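Side-chain contact in minor fimbrium tip subunit Mfa3 (Porphyromonas gingivalis ATCC 33277, PDB 5NF4), which forms part of the tip of the minor fimbriae, filamentous pili that mediate biofilm formation and adhesion to host cells and other oral bacteria: residues T267-A270 with E271-I275. Sequence-based numbering, arbitrary orientation.
Sequences TGNA and ENKPI
The side-chain oxygen OD1 of Asn-269 is gripped by two backbone amides of the chain that follows it, a compact example of an asparagine organising a type I beta turn, here Asn-269 to Asn-272, in the loop between strands 248-254 and 277-282. Lys-273 N gives the straighter bond, 2.8 Å to Asn-269 OD1 at 161°, though it arrives from above the amide plane; Glu-271 N adds a weak one of the same length, bent to 127°. The turn itself closes with Asn-272 N bonded to Asn-269 O at 3.0 Å. With CG anti to its own backbone N (chi1 168°), Asn-269 points OD1 at the two amides, while its side chain crosses that of Lys-273 at a slant. Its other branch, ND2, reaches Glu-271 OE1 through a water, and that same carboxylate oxygen forms a salt bridge with Lys-273 NZ at 3.1 Å, linking amide, acid and lysine in a chain of polar contacts.

A hydroxyl makes a second link, two residues earlier. Thr-267 OG1 accepts from Asn-269 N in an ST turn and donates to Lys-273 O, 3.1 Å away, meeting that carbonyl from above its plane. Another water joins Thr-267 O to Lys-273 O, giving the latter two partners just before the cis peptide to Pro-274. Asn-272 OD1 accepts from Gly-265 N and from a water that is also held by Thr-267 N and Asn-269 O, while Asn-217 ND2 bonds to Glu-271 O and Ile-275 O, tying the loop to the chain beyond strand 210-216. Thr-267 and Ile-275 are both buried, and their touch is apolar: the methyl CG2 of Thr-267 rests 3.5 Å from CD1 of Ile-275.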
ATOM      1  N   THR A 267     -10.898 -14.342  16.789  1.00 40.71           N
ATOM      2  CA  THR A 267     -10.654 -12.906  16.734  1.00 38.47           C
ATOM      3  C   THR A 267     -11.566 -12.154  17.702  1.00 38.62           C
ATOM      4  O   THR A 267     -11.413 -10.965  17.882  1.00 44.50           O
ATOM      5  CB  THR A 267     -10.886 -12.324  15.330  1.00 40.01           C
ATOM      6  OG1 THR A 267     -12.279 -12.398  15.030  1.00 43.52           O
ATOM      7  CG2 THR A 267     -10.115 -13.097  14.281  1.00 36.50           C
ATOM      8  N   GLY A 268     -12.519 -12.855  18.294  1.00 42.17           N
ATOM      9  CA  GLY A 268     -13.523 -12.206  19.135  1.00 51.23           C
ATOM     10  C   GLY A 268     -14.746 -11.762  18.340  1.00 68.74           C
ATOM     11  O   GLY A 268     -15.703 -11.233  18.898  1.00 59.32           O
ATOM     12  N   ASN A 269     -14.722 -12.015  17.034  1.00 53.99           N
ATOM     13  CA  ASN A 269     -15.711 -11.488  16.106  1.00 61.54           C
ATOM     14  C   ASN A 269     -16.218 -12.609  15.187  1.00 56.61           C
ATOM     15  O   ASN A 269     -15.423 -13.369  14.631  1.00 48.49           O
ATOM     16  CB  ASN A 269     -15.073 -10.335  15.314  1.00 64.22           C
ATOM     17  CG  ASN A 269     -15.900  -9.913  14.144  1.00 52.64           C
ATOM     18  OD1 ASN A 269     -15.798 -10.490  13.077  1.00 40.85           O
ATOM     19  ND2 ASN A 269     -16.746  -8.904  14.339  1.00 68.91           N
ATOM     20  N   ALA A 270     -17.534 -12.737  15.039  1.00 50.58           N
ATOM     21  CA  ALA A 270     -18.101 -13.850  14.283  1.00 47.67           C
ATOM     22  C   ALA A 270     -17.686 -13.885  12.821  1.00 43.10           C
ATOM     23  O   ALA A 270     -17.668 -14.945  12.195  1.00 44.10           O
ATOM     24  CB  ALA A 270     -19.625 -13.816  14.371  1.00 64.56           C
ATOM     25  N   GLU A 271     -17.322 -12.719  12.293  1.00 42.19           N
ATOM     26  CA  GLU A 271     -16.925 -12.573  10.895  1.00 41.43           C
ATOM     27  C   GLU A 271     -15.410 -12.636  10.691  1.00 36.12           C
ATOM     28  O   GLU A 271     -14.915 -12.398   9.581  1.00 34.42           O
ATOM     29  CB  GLU A 271     -17.422 -11.234  10.351  1.00 44.61           C
ATOM     30  CG  GLU A 271     -18.968 -11.080  10.268  1.00 51.75           C
ATOM     31  CD  GLU A 271     -19.339  -9.668   9.823  1.00 62.68           C
ATOM     32  OE1 GLU A 271     -19.259  -8.736  10.653  1.00 67.64           O
ATOM     33  OE2 GLU A 271     -19.660  -9.479   8.635  1.00 77.62           O
ATOM     34  N   ASN A 272     -14.708 -12.951  11.777  1.00 35.29           N
ATOM     35  CA  ASN A 272     -13.250 -13.007  11.837  1.00 34.72           C
ATOM     36  C   ASN A 272     -12.577 -11.664  11.560  1.00 34.72           C
ATOM     37  O   ASN A 272     -11.410 -11.630  11.153  1.00 33.74           O
ATOM     38  CB  ASN A 272     -12.705 -14.076  10.871  1.00 35.12           C
ATOM     39  CG  ASN A 272     -12.743 -15.481  11.469  1.00 37.48           C
ATOM     40  OD1 ASN A 272     -12.231 -15.716  12.568  1.00 40.33           O
ATOM     41  ND2 ASN A 272     -13.386 -16.411  10.771  1.00 38.95           N
ATOM     42  N   LYS A 273     -13.289 -10.559  11.771  1.00 32.45           N
ATOM     43  CA  LYS A 273     -12.653  -9.262  11.588  1.00 31.93           C
ATOM     44  C   LYS A 273     -11.593  -9.124  12.672  1.00 31.31           C
ATOM     45  O   LYS A 273     -11.820  -9.545  13.809  1.00 34.10           O
ATOM     46  CB  LYS A 273     -13.658  -8.111  11.677  1.00 35.43           C
ATOM     47  CG  LYS A 273     -14.570  -7.952  10.451  1.00 36.04           C
ATOM     48  CD  LYS A 273     -15.796  -7.129  10.803  1.00 38.83           C
ATOM     49  CE  LYS A 273     -16.659  -6.789   9.607  1.00 50.80           C
ATOM     50  NZ  LYS A 273     -17.874  -6.032  10.080  1.00 61.57           N
ATOM     51  N   PRO A 274     -10.458  -8.506  12.347  1.00 31.28           N
ATOM     52  CA  PRO A 274     -10.118  -7.788  11.119  1.00 30.68           C
ATOM     53  C   PRO A 274      -9.335  -8.605  10.092  1.00 29.73           C
ATOM     54  O   PRO A 274      -8.739  -8.029   9.186  1.00 30.40           O
ATOM     55  CB  PRO A 274      -9.241  -6.624  11.635  1.00 32.05           C
ATOM     56  CG  PRO A 274      -8.476  -7.285  12.806  1.00 32.91           C
ATOM     57  CD  PRO A 274      -9.464  -8.269  13.425  1.00 33.91           C
ATOM     58  N   ILE A 275      -9.323  -9.924  10.227  1.00 32.67           N
ATOM     59  CA  ILE A 275      -8.572 -10.741   9.289  1.00 31.86           C
ATOM     60  C   ILE A 275      -9.160 -10.604   7.880  1.00 31.78           C
ATOM     61  O   ILE A 275     -10.351 -10.802   7.669  1.00 30.77           O
ATOM     62  CB  ILE A 275      -8.541 -12.242   9.712  1.00 31.41           C
ATOM     63  CG1 ILE A 275      -7.793 -12.376  11.038  1.00 33.13           C
ATOM     64  CG2 ILE A 275      -7.896 -13.126   8.614  1.00 29.78           C
ATOM     65  CD1 ILE A 275      -7.847 -13.771  11.685  1.00 34.77           C
TER
HETATM   66  O   HOH W   1     -13.108 -15.397  15.004  1.00 41.46           O
HETATM   67  O   HOH W   2     -11.395  -8.678  16.352  1.00 44.01           O
HETATM   68  O   HOH W   3     -19.310  -9.004  13.103  1.00 84.59           O